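Local coordinates for putatuve endo-xylanase (Clostridium stercorarium, PDB 1O8P), which probably binds xylan and cellulose chains as the carbohydrate-binding module of a putative endo-xylanase, without itself cleaving them, at residues G20-A25 / N67-D72; R80-N85 / G107-F112; N85-Q90 / G137-D142. All blocks are in the same frame, centred on the assembly; numbering follows the deposited sequence.

Overall arrangement
Contact 1 lies across the chain's centre from contacts 2 and 3, its centre about 29 Å from that of contact 2 and about 24 Å from that of contact 3. It is a partly buried strand pairing, ruled by backbone hydrogen bonds, that adds strand 23-24 to the sheet holding strand 62-69. Contact 2 is also partly buried, but there a loop without regular structure grips residues 82-84 through threonine, serine and an aromatic ring. Contact 3 is the buried one: apolar branches and waters join strand 87-93 and the loop before it to strand 140-147 and the residues leading into it. Contacts 2 and 3 share Asn85 and touch through the Arg80-Asp142 salt bridge.

Contact 1. Residues G20-A25 / N67-D72; sequences GGTRSA and NIDFGD
Arg23 and Asn67 begin the pairing: Arg23 N donates to Asn67 O at 3.1 Å and an N-H...O angle of 173°. The same oxygen takes a second bond, from Thr22 OG1 at 3.2 Å, whose donor stands above the carbonyl plane. The parallel bridges run on through Asp69 N to Arg23 O, short at 2.7 Å, and Ala25 N to Asp69 O at 3.0 Å.

Beside the backbone bonds, side chains pack. The Arg23 chain bends at chi3 (-87°), which places NE 3.8 Å from Ile68 CD1, and this methyl lies over one face of the guanidinium. Ile68 CG2 turns to Ala25 CB at 3.6 Å. Ala25 CB in turn sits over a face of the Phe70 ring, 3.9 Å from the centroid, a CH-pi contact displaced toward the rim.

Farther out, Arg23 NH2 forms a salt bridge with Asp35, while NH1 donates to Asp33 O. The Asp69 carboxylate is divided: OD1 accepts from Gly71 N at 3.0 Å in an Asx turn, and OD2 accepts from Val19 N. A water donates to Asp69 O and bonds weakly to Ser24 OG. Phe70 also meets the ring of Phe146, whose backbone is hydrogen-bonded to that of Ala25.

Strand 23-24 is thereby joined in parallel to strand 62-69, whose other neighbours are antiparallel. The two bonds to Asn67 O, with those from Asp69 N to Arg23 O and from Ala25 N to Asp69 O, tie the N-terminal segment to the sheet largely by directional polar bonds, with a small hydrophobic layer on the Ile68 side. Asp69 adds a reach to Val19 through OD2, while OD1 holds its own turn.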
loop_
_atom_site.group_PDB
_atom_site.type_symbol
_atom_site.label_atom_id
_atom_site.label_comp_id
_atom_site.label_asym_id
_atom_site.label_seq_id
_atom_site.Cartn_x
_atom_site.Cartn_y
_atom_site.Cartn_z
ATOM N N GLY A 20 7.961 -13.556 15.235
ATOM C CA GLY A 20 9.336 -13.061 15.140
ATOM C C GLY A 20 9.888 -12.817 13.754
ATOM O O GLY A 20 9.846 -13.687 12.906
ATOM N N GLY A 21 10.405 -11.618 13.512
ATOM C CA GLY A 21 10.980 -11.270 12.214
ATOM C C GLY A 21 9.946 -10.716 11.251
ATOM O O GLY A 21 10.151 -10.646 10.055
ATOM N N THR A 22 8.808 -10.340 11.808
ATOM C CA THR A 22 7.624 -10.014 11.018
ATOM C C THR A 22 6.907 -8.757 11.514
ATOM O O THR A 22 7.097 -8.351 12.649
ATOM C CB THR A 22 6.783 -11.286 11.076
ATOM O OG1 THR A 22 6.797 -11.901 9.792
ATOM C CG2 THR A 22 5.445 -11.062 11.482
ATOM N N ARG A 23 6.134 -8.136 10.623
ATOM C CA ARG A 23 5.286 -7.003 10.876
ATOM C C ARG A 23 3.862 -7.491 10.747
ATOM O O ARG A 23 3.545 -8.272 9.812
ATOM C CB ARG A 23 5.474 -5.939 9.790
ATOM C CG ARG A 23 6.782 -5.211 9.848
ATOM C CD ARG A 23 6.908 -4.122 8.834
ATOM N NE ARG A 23 7.413 -4.618 7.557
ATOM C CZ ARG A 23 7.651 -3.848 6.499
ATOM N NH1 ARG A 23 7.422 -2.528 6.531
ATOM N NH2 ARG A 23 8.110 -4.407 5.396
ATOM N N SER A 24 2.999 -7.016 11.649
ATOM C CA SER A 24 1.593 -7.379 11.585
ATOM C C SER A 24 0.893 -6.784 10.344
ATOM O O SER A 24 1.185 -5.640 9.945
ATOM C CB SER A 24 0.869 -6.883 12.831
ATOM O OG SER A 24 -0.449 -7.424 12.828
ATOM N N ALA A 25 -0.038 -7.548 9.768
ATOM C CA ALA A 25 -0.918 -7.074 8.676
ATOM C C ALA A 25 -1.976 -6.116 9.219
ATOM O O ALA A 25 -2.526 -5.318 8.481
ATOM C CB ALA A 25 -1.646 -8.291 7.995
ATOM N N ASN A 67 7.624 -9.920 4.620
ATOM C CA ASN A 67 7.373 -10.443 5.963
ATOM C C ASN A 67 6.168 -9.807 6.658
ATOM O O ASN A 67 6.241 -9.464 7.833
ATOM C CB ASN A 67 8.656 -10.353 6.834
ATOM C CG ASN A 67 9.848 -11.072 6.174
ATOM O OD1 ASN A 67 10.937 -10.492 5.951
ATOM N ND2 ASN A 67 9.627 -12.316 5.818
ATOM N N ILE A 68 5.051 -9.673 5.945
ATOM C CA ILE A 68 3.806 -9.285 6.637
ATOM C C ILE A 68 3.105 -10.536 7.216
ATOM O O ILE A 68 2.861 -11.515 6.506
ATOM C CB ILE A 68 2.872 -8.483 5.703
ATOM C CG1 ILE A 68 3.608 -7.328 5.005
ATOM C CG2 ILE A 68 1.610 -8.035 6.413
ATOM C CD1 ILE A 68 4.531 -6.488 5.898
ATOM N N ASP A 69 2.766 -10.475 8.495
ATOM C CA ASP A 69 2.112 -11.568 9.173
ATOM C C ASP A 69 0.573 -11.384 9.163
ATOM O O ASP A 69 0.045 -10.508 9.848
ATOM C CB ASP A 69 2.666 -11.662 10.582
ATOM C CG ASP A 69 2.109 -12.813 11.332
ATOM O OD1 ASP A 69 1.311 -13.566 10.747
ATOM O OD2 ASP A 69 2.377 -13.036 12.518
ATOM N N PHE A 70 -0.120 -12.187 8.332
ATOM C CA PHE A 70 -1.603 -12.124 8.115
ATOM C C PHE A 70 -2.353 -13.050 9.102
ATOM O O PHE A 70 -3.587 -13.141 9.107
ATOM C CB PHE A 70 -1.970 -12.507 6.649
ATOM C CG PHE A 70 -1.696 -11.391 5.621
ATOM C CD1 PHE A 70 -0.395 -11.124 5.173
ATOM C CD2 PHE A 70 -2.739 -10.602 5.121
ATOM C CE1 PHE A 70 -0.137 -10.102 4.264
ATOM C CE2 PHE A 70 -2.489 -9.586 4.180
ATOM C CZ PHE A 70 -1.165 -9.331 3.759
ATOM N N GLY A 71 -1.605 -13.788 9.915
ATOM C CA GLY A 71 -2.206 -14.636 10.920
ATOM C C GLY A 71 -3.137 -15.630 10.287
ATOM O O GLY A 71 -2.787 -16.265 9.307
ATOM N N ASP A 72 -4.338 -15.773 10.839
ATOM C CA ASP A 72 -5.267 -16.745 10.286
ATOM C C ASP A 72 -6.199 -16.174 9.213
ATOM O O ASP A 72 -7.166 -16.800 8.854
ATOM C CB ASP A 72 -6.022 -17.509 11.372
ATOM C CG ASP A 72 -6.780 -16.597 12.323
ATOM O OD1 ASP A 72 -7.066 -15.425 11.978
ATOM O OD2 ASP A 72 -7.130 -16.978 13.463
HETATM O O HOH W 1 -0.588 -10.783 12.744
#

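Contact 2. Residues R80-N85 / G107-F112; sequences RVATQN and GSTGSF
Thr109 and Thr83 meet through different chi1 wells. In Thr109 the hydroxyl stands between the backbone N and the carbonyl carbon (chi1 62°), where OG1 accepts from Thr83 N at 3.0 Å; in Thr83 the hydroxyl is anti to the backbone N (chi1 -173°), beside the ring of Phe112, and CG2 takes the place between N and the carbonyl carbon.

The backbone completes the exchange between the two threonines, since Thr109 N donates to Thr83 O at 3.0 Å, tilted from the carbonyl plane. Gly110 N adds a weak, bent bond to the same oxygen. Thr109 CG2 meanwhile approaches Val81 O, and Thr83 CG2 reaches Gly107 O at 3.7 Å.

One residue before Thr109, Ser108 OG accepts from Gly110 N at 3.1 Å, closing an ST turn, and makes a weak bond to Gln84 O. Gly110 has a positive phi, which favours glycine.

The Phe112 ring covers the other part of residues 82-84. Thr83 C and Gln84 N lie over one of its faces, and the extended Gln84 chain crosses at about a right angle, bringing NE2 to 3.7 Å from Phe112 CD2. A water accepts from both Gln84 NE2 and Phe112 N. Deeper in, Ala82 CB faces two carbonyl oxygens, with Ser111 O and Phe112 O each 3.4 Å away.

Both threonine hydroxyls have further partners: Thr83 OG1 bonds to Pro138 O and Thr109 OG1 to Thr114 O. The loop between strands 100-106 and 116-125 therefore supplies both an acceptor and a donor to Thr83, so its backbone polar groups are met by a side-chain hydroxyl and a turn amide.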
loop_
_atom_site.group_PDB
_atom_site.type_symbol
_atom_site.label_atom_id
_atom_site.label_comp_id
_atom_site.label_asym_id
_atom_site.label_seq_id
_atom_site.Cartn_x
_atom_site.Cartn_y
_atom_site.Cartn_z
ATOM N N ARG A 80 -4.379 4.933 3.301
ATOM C CA ARG A 80 -4.594 6.372 3.513
ATOM C C ARG A 80 -3.849 7.024 2.389
ATOM O O ARG A 80 -2.613 6.895 2.310
ATOM C CB ARG A 80 -4.032 6.860 4.852
ATOM C CG ARG A 80 -4.444 8.294 5.185
ATOM C CD ARG A 80 -4.095 8.785 6.596
ATOM N NE ARG A 80 -4.436 10.201 6.852
ATOM C CZ ARG A 80 -3.553 11.259 6.845
ATOM N NH1 ARG A 80 -2.262 11.110 6.534
ATOM N NH2 ARG A 80 -3.985 12.505 7.124
ATOM N N VAL A 81 -4.597 7.661 1.488
ATOM C CA VAL A 81 -4.046 8.059 0.178
ATOM C C VAL A 81 -4.494 9.482 -0.206
ATOM O O VAL A 81 -5.525 9.965 0.256
ATOM C CB VAL A 81 -4.449 7.062 -0.948
ATOM C CG1 VAL A 81 -3.778 5.681 -0.764
ATOM C CG2 VAL A 81 -5.942 6.896 -0.971
ATOM N N ALA A 82 -3.695 10.170 -1.009
ATOM C CA ALA A 82 -4.116 11.456 -1.600
ATOM C C ALA A 82 -3.799 11.408 -3.066
ATOM O O ALA A 82 -2.730 10.908 -3.445
ATOM C CB ALA A 82 -3.346 12.614 -0.975
ATOM N N THR A 83 -4.698 11.948 -3.896
ATOM C CA THR A 83 -4.400 12.113 -5.312
ATOM C C THR A 83 -5.281 13.172 -5.960
ATOM O O THR A 83 -6.302 13.586 -5.394
ATOM C CB THR A 83 -4.468 10.746 -6.072
ATOM O OG1 THR A 83 -4.005 10.917 -7.422
ATOM C CG2 THR A 83 -5.908 10.208 -6.198
ATOM N N GLN A 84 -4.875 13.627 -7.137
ATOM C CA GLN A 84 -5.696 14.543 -7.927
ATOM C C GLN A 84 -6.485 13.874 -9.071
ATOM O O GLN A 84 -7.339 14.498 -9.657
ATOM C CB GLN A 84 -4.807 15.616 -8.530
ATOM C CG GLN A 84 -4.403 16.652 -7.548
ATOM C CD GLN A 84 -3.687 17.775 -8.229
ATOM O OE1 GLN A 84 -3.979 18.075 -9.393
ATOM N NE2 GLN A 84 -2.784 18.419 -7.531
ATOM N N ASN A 85 -6.165 12.629 -9.409
ATOM C CA ASN A 85 -6.854 11.895 -10.474
ATOM C C ASN A 85 -7.059 10.428 -10.071
ATOM O O ASN A 85 -6.208 9.852 -9.394
ATOM C CB ASN A 85 -6.071 11.960 -11.780
ATOM C CG ASN A 85 -5.943 13.397 -12.317
ATOM O OD1 ASN A 85 -5.003 14.114 -11.975
ATOM N ND2 ASN A 85 -6.899 13.820 -13.146
ATOM N N GLY A 107 -10.298 7.261 -6.011
ATOM C CA GLY A 107 -10.783 8.474 -6.642
ATOM C C GLY A 107 -10.022 9.715 -6.191
ATOM O O GLY A 107 -9.387 9.728 -5.123
ATOM N N SER A 108 -10.101 10.776 -6.986
ATOM C CA SER A 108 -9.464 12.025 -6.619
ATOM C C SER A 108 -9.959 12.501 -5.231
ATOM O O SER A 108 -11.163 12.428 -4.936
ATOM C CB SER A 108 -9.734 13.093 -7.690
ATOM O OG SER A 108 -9.432 14.360 -7.164
ATOM N N THR A 109 -9.006 12.912 -4.383
ATOM C CA THR A 109 -9.266 13.516 -3.091
ATOM C C THR A 109 -9.195 15.063 -3.171
ATOM O O THR A 109 -9.416 15.760 -2.167
ATOM C CB THR A 109 -8.275 12.985 -1.995
ATOM O OG1 THR A 109 -6.915 13.326 -2.338
ATOM C CG2 THR A 109 -8.266 11.479 -1.954
ATOM N N GLY A 110 -8.892 15.583 -4.358
ATOM C CA GLY A 110 -8.831 17.014 -4.578
ATOM C C GLY A 110 -7.440 17.626 -4.446
ATOM O O GLY A 110 -7.206 18.742 -4.915
ATOM N N SER A 111 -6.521 16.909 -3.795
ATOM C CA SER A 111 -5.148 17.393 -3.642
ATOM C C SER A 111 -4.185 16.302 -3.148
ATOM O O SER A 111 -4.582 15.389 -2.422
ATOM C CB SER A 111 -5.140 18.633 -2.758
ATOM O OG SER A 111 -4.275 18.522 -1.674
ATOM N N PHE A 112 -2.917 16.384 -3.549
ATOM C CA PHE A 112 -1.920 15.464 -3.019
ATOM C C PHE A 112 -1.641 15.592 -1.524
ATOM O O PHE A 112 -0.814 14.852 -1.004
ATOM C CB PHE A 112 -0.623 15.522 -3.822
ATOM C CG PHE A 112 -0.724 14.840 -5.145
ATOM C CD1 PHE A 112 -0.755 13.454 -5.218
ATOM C CD2 PHE A 112 -0.804 15.591 -6.321
ATOM C CE1 PHE A 112 -0.854 12.818 -6.449
ATOM C CE2 PHE A 112 -0.925 14.953 -7.582
ATOM C CZ PHE A 112 -0.942 13.574 -7.637
HETATM O O HOH W 2 -2.055 18.437 -5.106
#

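Contact 3. Residues N85-Q90 / G137-D142; sequences NATTIQ and GPVNVD. With CA (calcium ion), chain B.
Thr87 and Gly137 mark the closest approach of the two backbones, their CA atoms 5.6 Å apart, and the segments' end-to-end directions differ by 71°. Waters link the two backbones: one donates to Asn85 O and Pro138 O, and another donates to Thr88 O and Gly137 O while also bonding to Thr87 OG1.

Thr87 holds OG1 anti to its backbone N (chi1 -173°), on the Gly137 side. OG1 lies 3.4 Å from Gly137 CA, a close approach suited to glycine; Gly137 N, at 3.2 Å from OG1, is too poorly angled for a hydrogen bond, and OG1 pairs instead with Ser136 OG. The CG2 branch lies 3.6 Å from Pro138 O and 3.9 Å from Val139 CB. Farther along, Ile89 CD1 makes looser contacts with Val139 CG2 and, at 4.3 Å, with Val141 CG2, and Val81 packs against all three residues.

Strand 140-147 thus carries this packing at Val141 and a calcium ligand at the next residue: Asp142 binds the ion through its carbonyl O and OD1, the latter at 2.4 Å, joined by Gln30, Glu32, Ser52 and water, while OD2 is salt-bridged to Arg80. Apolar branches facing each other from two sheets are characteristic of the family 6 beta-sandwich.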
loop_
_atom_site.group_PDB
_atom_site.type_symbol
_atom_site.label_atom_id
_atom_site.label_comp_id
_atom_site.label_asym_id
_atom_site.label_seq_id
_atom_site.Cartn_x
_atom_site.Cartn_y
_atom_site.Cartn_z
ATOM N N ASN A 85 -6.165 12.629 -9.409
ATOM C CA ASN A 85 -6.854 11.895 -10.474
ATOM C C ASN A 85 -7.059 10.428 -10.071
ATOM O O ASN A 85 -6.208 9.852 -9.394
ATOM C CB ASN A 85 -6.071 11.960 -11.780
ATOM C CG ASN A 85 -5.943 13.397 -12.317
ATOM O OD1 ASN A 85 -5.003 14.114 -11.975
ATOM N ND2 ASN A 85 -6.899 13.820 -13.146
ATOM N N ALA A 86 -8.185 9.851 -10.530
ATOM C CA ALA A 86 -8.557 8.469 -10.259
ATOM C C ALA A 86 -7.462 7.497 -10.676
ATOM O O ALA A 86 -6.919 7.573 -11.781
ATOM C CB ALA A 86 -9.874 8.107 -10.946
ATOM N N THR A 87 -7.167 6.556 -9.791
ATOM C CA THR A 87 -6.084 5.630 -10.028
ATOM C C THR A 87 -6.322 4.381 -9.200
ATOM O O THR A 87 -7.318 4.288 -8.465
ATOM C CB THR A 87 -4.718 6.341 -9.773
ATOM O OG1 THR A 87 -3.668 5.469 -10.167
ATOM C CG2 THR A 87 -4.467 6.592 -8.301
ATOM N N THR A 88 -5.460 3.384 -9.355
ATOM C CA THR A 88 -5.651 2.119 -8.665
ATOM C C THR A 88 -4.323 1.724 -8.043
ATOM O O THR A 88 -3.217 2.074 -8.557
ATOM C CB THR A 88 -6.075 0.999 -9.636
ATOM O OG1 THR A 88 -5.047 0.834 -10.638
ATOM C CG2 THR A 88 -7.353 1.310 -10.416
ATOM N N ILE A 89 -4.437 0.968 -6.958
ATOM C CA ILE A 89 -3.295 0.311 -6.343
ATOM C C ILE A 89 -3.615 -1.165 -6.314
ATOM O O ILE A 89 -4.580 -1.587 -5.707
ATOM C CB ILE A 89 -3.071 0.852 -4.900
ATOM C CG1 ILE A 89 -3.034 2.388 -4.889
ATOM C CG2 ILE A 89 -1.844 0.157 -4.221
ATOM C CD1 ILE A 89 -3.071 3.066 -3.511
ATOM N N GLN A 90 -2.813 -1.959 -6.999
ATOM C CA GLN A 90 -2.938 -3.385 -6.921
ATOM C C GLN A 90 -2.190 -3.878 -5.700
ATOM O O GLN A 90 -1.124 -3.360 -5.362
ATOM C CB GLN A 90 -2.362 -4.023 -8.179
ATOM C CG GLN A 90 -3.313 -3.886 -9.374
ATOM C CD GLN A 90 -2.786 -4.580 -10.613
ATOM O OE1 GLN A 90 -1.599 -4.865 -10.705
ATOM N NE2 GLN A 90 -3.668 -4.867 -11.556
ATOM N N GLY A 137 -0.827 5.069 -11.640
ATOM C CA GLY A 137 -0.824 6.497 -11.819
ATOM C C GLY A 137 -0.396 7.170 -10.529
ATOM O O GLY A 137 -0.174 6.512 -9.512
ATOM N N PRO A 138 -0.222 8.485 -10.599
ATOM C CA PRO A 138 0.172 9.308 -9.433
ATOM C C PRO A 138 -0.790 9.170 -8.218
ATOM O O PRO A 138 -2.023 9.280 -8.362
ATOM C CB PRO A 138 0.162 10.746 -9.994
ATOM C CG PRO A 138 0.216 10.590 -11.537
ATOM C CD PRO A 138 -0.345 9.256 -11.850
ATOM N N VAL A 139 -0.219 8.903 -7.049
ATOM C CA VAL A 139 -0.957 8.794 -5.794
ATOM C C VAL A 139 0.078 8.947 -4.651
ATOM O O VAL A 139 1.234 8.582 -4.801
ATOM C CB VAL A 139 -1.749 7.425 -5.681
ATOM C CG1 VAL A 139 -0.773 6.199 -5.680
ATOM C CG2 VAL A 139 -2.760 7.397 -4.446
ATOM N N ASN A 140 -0.329 9.548 -3.546
ATOM C CA ASN A 140 0.490 9.514 -2.325
ATOM C C ASN A 140 -0.094 8.524 -1.328
ATOM O O ASN A 140 -1.298 8.447 -1.170
ATOM C CB ASN A 140 0.583 10.888 -1.685
ATOM C CG ASN A 140 1.441 11.868 -2.490
ATOM O OD1 ASN A 140 1.634 12.981 -2.059
ATOM N ND2 ASN A 140 1.970 11.454 -3.636
ATOM N N VAL A 141 0.778 7.755 -0.668
ATOM C CA VAL A 141 0.352 6.730 0.256
ATOM C C VAL A 141 1.058 6.952 1.587
ATOM O O VAL A 141 2.285 6.929 1.655
ATOM C CB VAL A 141 0.625 5.309 -0.254
ATOM C CG1 VAL A 141 -0.158 4.271 0.619
ATOM C CG2 VAL A 141 0.276 5.162 -1.776
ATOM N N ASP A 142 0.259 7.202 2.626
ATOM C CA ASP A 142 0.765 7.416 3.978
ATOM C C ASP A 142 1.000 6.020 4.573
ATOM O O ASP A 142 2.113 5.688 4.935
ATOM C CB ASP A 142 -0.268 8.220 4.781
ATOM C CG ASP A 142 0.176 8.538 6.163
ATOM O OD1 ASP A 142 1.284 8.112 6.611
ATOM O OD2 ASP A 142 -0.554 9.211 6.899
HETATM CA CA CA B . 3.442 7.088 6.545
HETATM O O HOH W 3 -3.706 10.053 -10.252
HETATM O O HOH W 4 -1.516 4.375 -8.248
HETATM O O HOH W 5 4.391 8.210 8.512
#